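Local structure of putative fimbrium tip subunit Fim1F (Parabacteroides distasonis, 3R4R) at residues Phe14-Val19 against Val49-Lys54; Leu18-Gly23 against Val100-Asn105; Leu42-Cys47 against Leu142-Lys147. The protein is a putative component of the fimbrium tip, part of the filamentous surface appendages that mediate cell adhesion and biofilm formation. All coordinates share one frame; numbering follows the deposited sequence.

Contact 1. Residues Phe14-Val19 against Val49-Lys54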
# COMPACT_ATOMS: atom_id res chain seq x y z
N PHE A 14 9.58 -28.85 0.53
CA PHE A 14 9.01 -28.29 -0.69
C PHE A 14 9.66 -27.03 -1.14
O PHE A 14 10.20 -26.26 -0.34
CB PHE A 14 7.52 -27.96 -0.50
CG PHE A 14 6.61 -29.14 -0.37
CD1 PHE A 14 6.36 -29.71 0.86
CD2 PHE A 14 5.98 -29.67 -1.49
CE1 PHE A 14 5.51 -30.81 0.98
CE2 PHE A 14 5.14 -30.77 -1.38
CZ PHE A 14 4.91 -31.34 -0.14
N ASP A 15 9.53 -26.78 -2.44
CA ASP A 15 9.93 -25.54 -3.07
C ASP A 15 8.70 -24.98 -3.80
O ASP A 15 8.07 -25.67 -4.61
CB ASP A 15 11.14 -25.69 -4.00
CG ASP A 15 12.47 -25.98 -3.30
OD1 ASP A 15 12.47 -26.73 -2.28
OD2 ASP A 15 13.52 -25.54 -3.81
N MSE A 16 8.33 -23.75 -3.46
CA MSE A 16 7.15 -23.06 -4.00
C MSE A 16 7.52 -22.02 -5.02
O MSE A 16 8.44 -21.23 -4.82
CB MSE A 16 6.36 -22.38 -2.86
CG MSE A 16 5.68 -23.36 -1.89
SE MSE A 16 4.74 -22.54 -0.34
CE MSE A 16 3.60 -21.27 -1.31
N SER A 17 6.75 -22.00 -6.13
CA SER A 17 6.83 -20.97 -7.17
C SER A 17 5.81 -19.89 -6.81
O SER A 17 4.63 -20.20 -6.66
CB SER A 17 6.61 -21.56 -8.56
OG SER A 17 7.59 -22.53 -8.89
N LEU A 18 6.28 -18.65 -6.60
CA LEU A 18 5.46 -17.53 -6.15
C LEU A 18 5.37 -16.43 -7.21
O LEU A 18 6.40 -16.02 -7.76
CB LEU A 18 6.12 -16.97 -4.87
CG LEU A 18 5.20 -16.48 -3.73
CD1 LEU A 18 4.62 -17.65 -2.96
CD2 LEU A 18 5.99 -15.65 -2.73
N VAL A 19 4.15 -15.94 -7.49
CA VAL A 19 3.95 -14.85 -8.46
C VAL A 19 3.31 -13.65 -7.72
O VAL A 19 2.21 -13.79 -7.20
CB VAL A 19 3.11 -15.29 -9.69
CG1 VAL A 19 2.77 -14.10 -10.59
CG2 VAL A 19 3.84 -16.37 -10.49
N VAL A 49 8.26 -12.80 2.94
CA VAL A 49 7.27 -13.82 2.60
C VAL A 49 7.16 -14.75 3.80
O VAL A 49 8.17 -15.21 4.33
CB VAL A 49 7.61 -14.56 1.27
CG1 VAL A 49 6.68 -15.74 1.02
CG2 VAL A 49 7.60 -13.59 0.09
N ALA A 50 5.94 -14.96 4.26
CA ALA A 50 5.65 -15.81 5.40
C ALA A 50 4.68 -16.90 4.98
O ALA A 50 3.73 -16.62 4.25
CB ALA A 50 5.09 -14.97 6.55
N VAL A 51 4.91 -18.15 5.43
CA VAL A 51 4.06 -19.31 5.15
C VAL A 51 3.53 -19.84 6.50
O VAL A 51 4.31 -20.06 7.43
CB VAL A 51 4.77 -20.43 4.32
CG1 VAL A 51 3.88 -21.64 4.12
CG2 VAL A 51 5.25 -19.90 2.97
N PHE A 52 2.20 -20.02 6.59
CA PHE A 52 1.53 -20.45 7.82
C PHE A 52 0.74 -21.72 7.63
O PHE A 52 0.17 -21.91 6.55
CB PHE A 52 0.55 -19.36 8.32
CG PHE A 52 1.14 -18.00 8.51
CD1 PHE A 52 1.67 -17.62 9.74
CD2 PHE A 52 1.12 -17.06 7.48
CE1 PHE A 52 2.21 -16.35 9.92
CE2 PHE A 52 1.65 -15.78 7.66
CZ PHE A 52 2.20 -15.43 8.88
N ASP A 53 0.58 -22.51 8.71
CA ASP A 53 -0.26 -23.71 8.67
C ASP A 53 -1.74 -23.31 8.90
O ASP A 53 -2.05 -22.12 9.03
CB ASP A 53 0.21 -24.79 9.68
CG ASP A 53 0.25 -24.44 11.17
OD1 ASP A 53 -0.45 -23.49 11.58
OD2 ASP A 53 0.89 -25.19 11.93
N LYS A 54 -2.66 -24.30 8.98
CA LYS A 54 -4.09 -24.08 9.18
C LYS A 54 -4.37 -23.37 10.53
O LYS A 54 -5.35 -22.63 10.62
CB LYS A 54 -4.87 -25.41 9.11
CG LYS A 54 -4.57 -26.45 10.18
CD LYS A 54 -5.58 -27.60 10.11
CE LYS A 54 -5.43 -28.62 11.22
NZ LYS A 54 -6.47 -29.70 11.11
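Leu18 drives its CD2 methyl onto the forked end of Val49, and the two side chains meet tip to tip across the gap between their strands. CD2 of Leu18 sits 3.8 Å from CG1 of Val49 and equally far from its CG2, so one methyl nests against both prongs. The first torsion turns the fork to the leucine: CG1 is anti to the backbone N (chi1 173°), CG2 beside that N. Two residues along each strand the pattern repeats more loosely. Met16, built as selenomethionine, approaches Val51 with its selenium; SE of Met16 is 4.3 Å from CG2 of Val51. Its chain runs out straight to the selenium (chi2 177°) and then bends, which brings CE of Met16 to 4.1 Å from CD1 of Leu18, so neighbouring inward residues of strand 12-21 also pack on each other. No hydrogen bond or charge joins the two segments. Their backbones stay well apart, with the CA atoms of Leu18 and Val49 9.7 Å from each other, a separation bridged by side chains alone. The four residues are buried, although residues 14-19 fall within the predicted propeptide. Leu85 of strand 78-90 touches both Leu18 and Val51, Val161 packs on Met16 and Leu18, and Phe64 and Val100 pack on Val49. On the other face of its strand, Ser17 bonds through OG to Gln84. Strand 12-21 pairs with strands 78-90 and 161-179, strand 46-52 with 58-65 and 96-104; the two face each other across the interior with no direct pairing. The arrangement is consistent with the core of a sandwich-like, transthyretin-type beta domain.

Contact 2. Residues Leu18-Gly23 against Val100-Asn105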
# COMPACT_ATOMS: atom_id res chain seq x y z
N LEU A 18 6.28 -18.65 -6.60
CA LEU A 18 5.46 -17.53 -6.15
C LEU A 18 5.37 -16.43 -7.21
O LEU A 18 6.40 -16.02 -7.76
CB LEU A 18 6.12 -16.97 -4.87
CG LEU A 18 5.20 -16.48 -3.73
CD1 LEU A 18 4.62 -17.65 -2.96
CD2 LEU A 18 5.99 -15.65 -2.73
N VAL A 19 4.15 -15.94 -7.49
CA VAL A 19 3.95 -14.85 -8.46
C VAL A 19 3.31 -13.65 -7.72
O VAL A 19 2.21 -13.79 -7.20
CB VAL A 19 3.11 -15.29 -9.69
CG1 VAL A 19 2.77 -14.10 -10.59
CG2 VAL A 19 3.84 -16.37 -10.49
N LEU A 20 4.02 -12.49 -7.68
CA LEU A 20 3.54 -11.28 -6.99
C LEU A 20 3.02 -10.28 -8.02
O LEU A 20 3.82 -9.72 -8.78
CB LEU A 20 4.65 -10.62 -6.12
CG LEU A 20 5.52 -11.49 -5.20
CD1 LEU A 20 6.60 -10.65 -4.55
CD2 LEU A 20 4.71 -12.25 -4.14
N LEU A 21 1.69 -10.07 -8.05
CA LEU A 21 1.06 -9.16 -8.99
C LEU A 21 0.72 -7.86 -8.28
O LEU A 21 -0.00 -7.84 -7.29
CB LEU A 21 -0.18 -9.76 -9.66
CG LEU A 21 0.06 -10.94 -10.59
CD1 LEU A 21 -1.25 -11.54 -11.05
CD2 LEU A 21 0.87 -10.54 -11.81
N THR A 22 1.39 -6.81 -8.74
CA THR A 22 1.34 -5.43 -8.30
C THR A 22 0.19 -4.67 -9.01
O THR A 22 -0.42 -3.79 -8.40
CB THR A 22 2.70 -4.74 -8.59
OG1 THR A 22 3.10 -5.01 -9.94
CG2 THR A 22 3.78 -5.21 -7.66
N GLY A 23 -0.09 -5.04 -10.26
CA GLY A 23 -1.15 -4.42 -11.04
C GLY A 23 -1.81 -5.31 -12.07
O GLY A 23 -1.13 -6.02 -12.82
N VAL A 100 0.07 -18.02 2.37
CA VAL A 100 1.28 -17.24 2.17
C VAL A 100 0.92 -15.73 2.20
O VAL A 100 0.01 -15.29 1.50
CB VAL A 100 2.02 -17.66 0.85
CG1 VAL A 100 1.09 -17.77 -0.35
CG2 VAL A 100 3.20 -16.74 0.54
N LEU A 101 1.60 -14.98 3.08
CA LEU A 101 1.49 -13.52 3.28
C LEU A 101 2.77 -12.82 2.78
O LEU A 101 3.87 -13.22 3.15
CB LEU A 101 1.23 -13.16 4.78
CG LEU A 101 1.14 -11.66 5.11
CD1 LEU A 101 -0.19 -11.09 4.73
CD2 LEU A 101 1.35 -11.41 6.58
N VAL A 102 2.62 -11.78 1.96
CA VAL A 102 3.77 -11.05 1.42
C VAL A 102 3.72 -9.58 1.88
O VAL A 102 2.68 -8.94 1.74
CB VAL A 102 3.81 -11.18 -0.14
CG1 VAL A 102 5.00 -10.43 -0.73
CG2 VAL A 102 3.82 -12.64 -0.58
N VAL A 103 4.80 -9.07 2.47
CA VAL A 103 4.92 -7.66 2.84
C VAL A 103 6.07 -7.10 2.00
O VAL A 103 7.21 -7.52 2.18
CB VAL A 103 5.08 -7.34 4.34
CG1 VAL A 103 5.14 -5.82 4.58
CG2 VAL A 103 3.96 -7.97 5.16
N ALA A 104 5.76 -6.22 1.03
CA ALA A 104 6.77 -5.67 0.13
C ALA A 104 7.24 -4.28 0.57
O ALA A 104 6.43 -3.48 1.02
CB ALA A 104 6.22 -5.61 -1.28
N ASN A 105 8.56 -4.02 0.42
CA ASN A 105 9.33 -2.77 0.62
C ASN A 105 9.32 -2.27 2.06
O ASN A 105 9.47 -1.06 2.27
CB ASN A 105 8.79 -1.65 -0.29
CG ASN A 105 8.98 -1.90 -1.75
OD1 ASN A 105 9.95 -2.51 -2.20
ND2 ASN A 105 8.14 -1.31 -2.53
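Apolar contacts between methyl groups make up the whole of this interface, with Leu18 and Leu20 on one strand and Val100 and Val102 on the other. Leu20 and Val102 fit most closely: CD2 of Leu20 is 3.7 Å from CG2 of Val102 and 3.9 Å from its CG1, while CD1 of Leu20 reaches CG1 of Val102 at 4.1 Å. The leucine thus lays both branches over the valine at a slant instead of meeting it end-on. Leu18 and Val100 run alongside one another, pointing opposite ways, and make one close pair, CD1 of Leu18 and CG2 of Val100 at 3.9 Å. In Val100 it is CG1 that takes the place between N and carbonyl carbon (chi1 47°), which sets the touching CG2 anti to the backbone N. The other branch of Leu18 grazes Val102, CD2 to CG2, at 4.3 Å.

Backbone bonding plays no part across the gap. The axes of strands 18-21 and 100-104 approach to 10.1 Å, their directions 49° apart, a spacing for packed side chains and not for a ladder. Each strand is bonded elsewhere, Leu18 and Leu20 to Leu83 and Tyr81, and Leu21 to Val163. Leu165 packs against both Leu20 and Val102, and Leu83 against both leucines, which closes the cluster.

Polar groups enter at the far end, where the side chain of Asn105 bonds to Leu142, Thr43 and Gln45. The oblique packing of one strand face on another by leucines and valines resembles a beta-sandwich interior, in keeping with the transthyretin-like fold reported for this protein.

Contact 3. Residues Leu42-Cys47 against Leu142-Lys147. With EDO (1,2-ethanediol), chain I.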
# COMPACT_ATOMS: atom_id res chain seq x y z
N LEU A 42 4.95 0.69 -8.89
CA LEU A 42 4.76 -0.75 -9.05
C LEU A 42 6.00 -1.52 -8.62
O LEU A 42 5.95 -2.75 -8.56
CB LEU A 42 4.43 -1.10 -10.52
CG LEU A 42 3.08 -0.69 -11.07
CD1 LEU A 42 3.07 -0.75 -12.61
CD2 LEU A 42 1.95 -1.52 -10.48
N THR A 43 7.10 -0.81 -8.35
CA THR A 43 8.40 -1.42 -8.01
C THR A 43 8.39 -2.01 -6.62
O THR A 43 7.89 -1.41 -5.67
CB THR A 43 9.54 -0.38 -8.11
OG1 THR A 43 9.60 0.06 -9.45
CG2 THR A 43 10.91 -0.93 -7.74
N ILE A 44 8.99 -3.20 -6.53
CA ILE A 44 9.27 -3.92 -5.31
C ILE A 44 10.79 -4.07 -5.25
O ILE A 44 11.38 -4.66 -6.16
CB ILE A 44 8.50 -5.26 -5.23
CG1 ILE A 44 6.99 -5.02 -5.27
CG2 ILE A 44 8.91 -6.06 -3.97
CD1 ILE A 44 6.19 -6.28 -5.41
N GLN A 45 11.41 -3.47 -4.21
CA GLN A 45 12.86 -3.51 -4.03
C GLN A 45 13.24 -4.62 -3.07
O GLN A 45 14.36 -5.10 -3.12
CB GLN A 45 13.38 -2.16 -3.52
CG GLN A 45 13.18 -1.01 -4.50
CD GLN A 45 13.89 0.24 -4.07
OE1 GLN A 45 15.11 0.26 -3.84
NE2 GLN A 45 13.18 1.35 -4.05
N ASN A 46 12.31 -5.04 -2.21
CA ASN A 46 12.49 -6.08 -1.19
C ASN A 46 11.13 -6.57 -0.68
O ASN A 46 10.15 -5.85 -0.81
CB ASN A 46 13.34 -5.54 -0.02
CG ASN A 46 12.71 -4.39 0.75
OD1 ASN A 46 11.72 -4.55 1.47
ND2 ASN A 46 13.34 -3.24 0.71
N CYS A 47 11.07 -7.75 -0.10
CA CYS A 47 9.83 -8.28 0.47
C CYS A 47 10.14 -9.32 1.54
O CYS A 47 11.24 -9.87 1.60
CB CYS A 47 8.89 -8.85 -0.59
SG CYS A 47 9.52 -10.32 -1.47
N LEU A 142 7.29 2.04 -1.90
CA LEU A 142 5.94 2.05 -1.32
C LEU A 142 5.57 0.64 -0.87
O LEU A 142 5.78 -0.32 -1.61
CB LEU A 142 4.89 2.61 -2.30
CG LEU A 142 4.99 4.10 -2.66
CD1 LEU A 142 4.08 4.44 -3.85
CD2 LEU A 142 4.80 5.02 -1.45
N VAL A 143 5.02 0.50 0.34
CA VAL A 143 4.73 -0.80 0.91
C VAL A 143 3.44 -1.35 0.28
O VAL A 143 2.43 -0.64 0.15
CB VAL A 143 4.62 -0.75 2.48
CG1 VAL A 143 4.17 -2.08 3.07
CG2 VAL A 143 5.96 -0.33 3.10
N LYS A 144 3.51 -2.65 -0.11
CA LYS A 144 2.42 -3.44 -0.68
C LYS A 144 2.24 -4.71 0.16
O LYS A 144 3.22 -5.21 0.71
CB LYS A 144 2.64 -3.78 -2.16
CG LYS A 144 2.84 -2.60 -3.11
CD LYS A 144 4.25 -2.64 -3.70
CE LYS A 144 4.53 -1.56 -4.73
NZ LYS A 144 4.59 -0.19 -4.14
N ILE A 145 1.01 -5.20 0.30
CA ILE A 145 0.76 -6.41 1.10
C ILE A 145 -0.29 -7.30 0.37
O ILE A 145 -1.16 -6.80 -0.32
CB ILE A 145 0.30 -6.08 2.58
CG1 ILE A 145 -1.05 -5.31 2.62
CG2 ILE A 145 1.40 -5.34 3.39
CD1 ILE A 145 -1.65 -5.19 4.01
N GLY A 146 -0.16 -8.61 0.53
CA GLY A 146 -1.07 -9.58 -0.08
C GLY A 146 -1.10 -10.90 0.65
O GLY A 146 -0.14 -11.23 1.34
N LYS A 147 -2.19 -11.67 0.50
CA LYS A 147 -2.33 -13.00 1.12
C LYS A 147 -3.07 -13.98 0.18
O LYS A 147 -4.07 -13.61 -0.43
CB LYS A 147 -3.06 -12.92 2.48
CG LYS A 147 -2.87 -14.16 3.36
CD LYS A 147 -3.58 -14.08 4.73
CE LYS A 147 -5.08 -14.33 4.75
NZ LYS A 147 -5.87 -13.35 3.94
C1 EDO I . -8.30 -12.21 6.16
O1 EDO I . -6.95 -11.75 5.95
C2 EDO I . -8.28 -13.59 6.80
O2 EDO I . -9.62 -14.05 6.98
O HOH W 1 6.93 1.09 -4.85
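The flat peptide joining Leu42 to Thr43 has the methylene CE of Lys144 standing over one face, 4.2 Å from the carbonyl carbon C of Leu42. The next carbonyl meets the same group: O of Thr43 is 3.5 Å from CE of Lys144, which approaches from well above the carbonyl plane. Further back along the lysine, CD lies 4.0 Å from CG1 of Ile44, the two side chains passing at a slant. The third flat group belongs to the lysine's own segment. NZ of Lys144 donates to O of Leu142 at 2.8 Å, 49° out of that carbonyl plane and with a C=O...N angle of 116°, so the donor comes down on the carbonyl from above, not along a lone pair. Two bends in the chain, at chi2 (115°) and chi4, curl the lysine back over its preceding residues and deliver the amine there. A water supplies the polar link between the segments, accepting from NZ of Lys144 at 2.8 Å and from N of Leu142 at 3.1 Å, and lying 2.8 Å from O of Thr43, to which it may donate. With Gln167 OE1 and the carbonyl of Glu41, four acceptors surround NZ and must share its three protons; Asn105 ND2 serves both Thr43 O and Leu142 O. At the distant end of the second segment, Lys147 NZ bonds to an ethanediol, probably carried in from the crystallisation liquor. Held by dipoles alone, the buried amine of Lys144 would probably remain protonated; its aliphatic arm packs on Ile44 while its head is linked through the water to Thr43, and directly to Glu41, joining the chain before strand 46-52 to the start of strand 144-152.

How the contacts relate
Contacts 1 and 2 both start from strand 12-21 and share Leu18, whose branches serve Val49 in one and Val100 in the other; those valines sit on neighbouring strands, 46-52 and 96-104, and touch each other. Both are buried and wholly apolar, spanning the interior between strands that face each other. Contact 3 is only partly buried and lies at the other end of strand 46-52, where the chain enters from a loop; there a lysine, backbone carbonyls and a water replace the methyl groups. Strand 96-104 connects the two chemistries: it carries the valines of contact 2 and leads into Asn105, where the chain reaches contact 3.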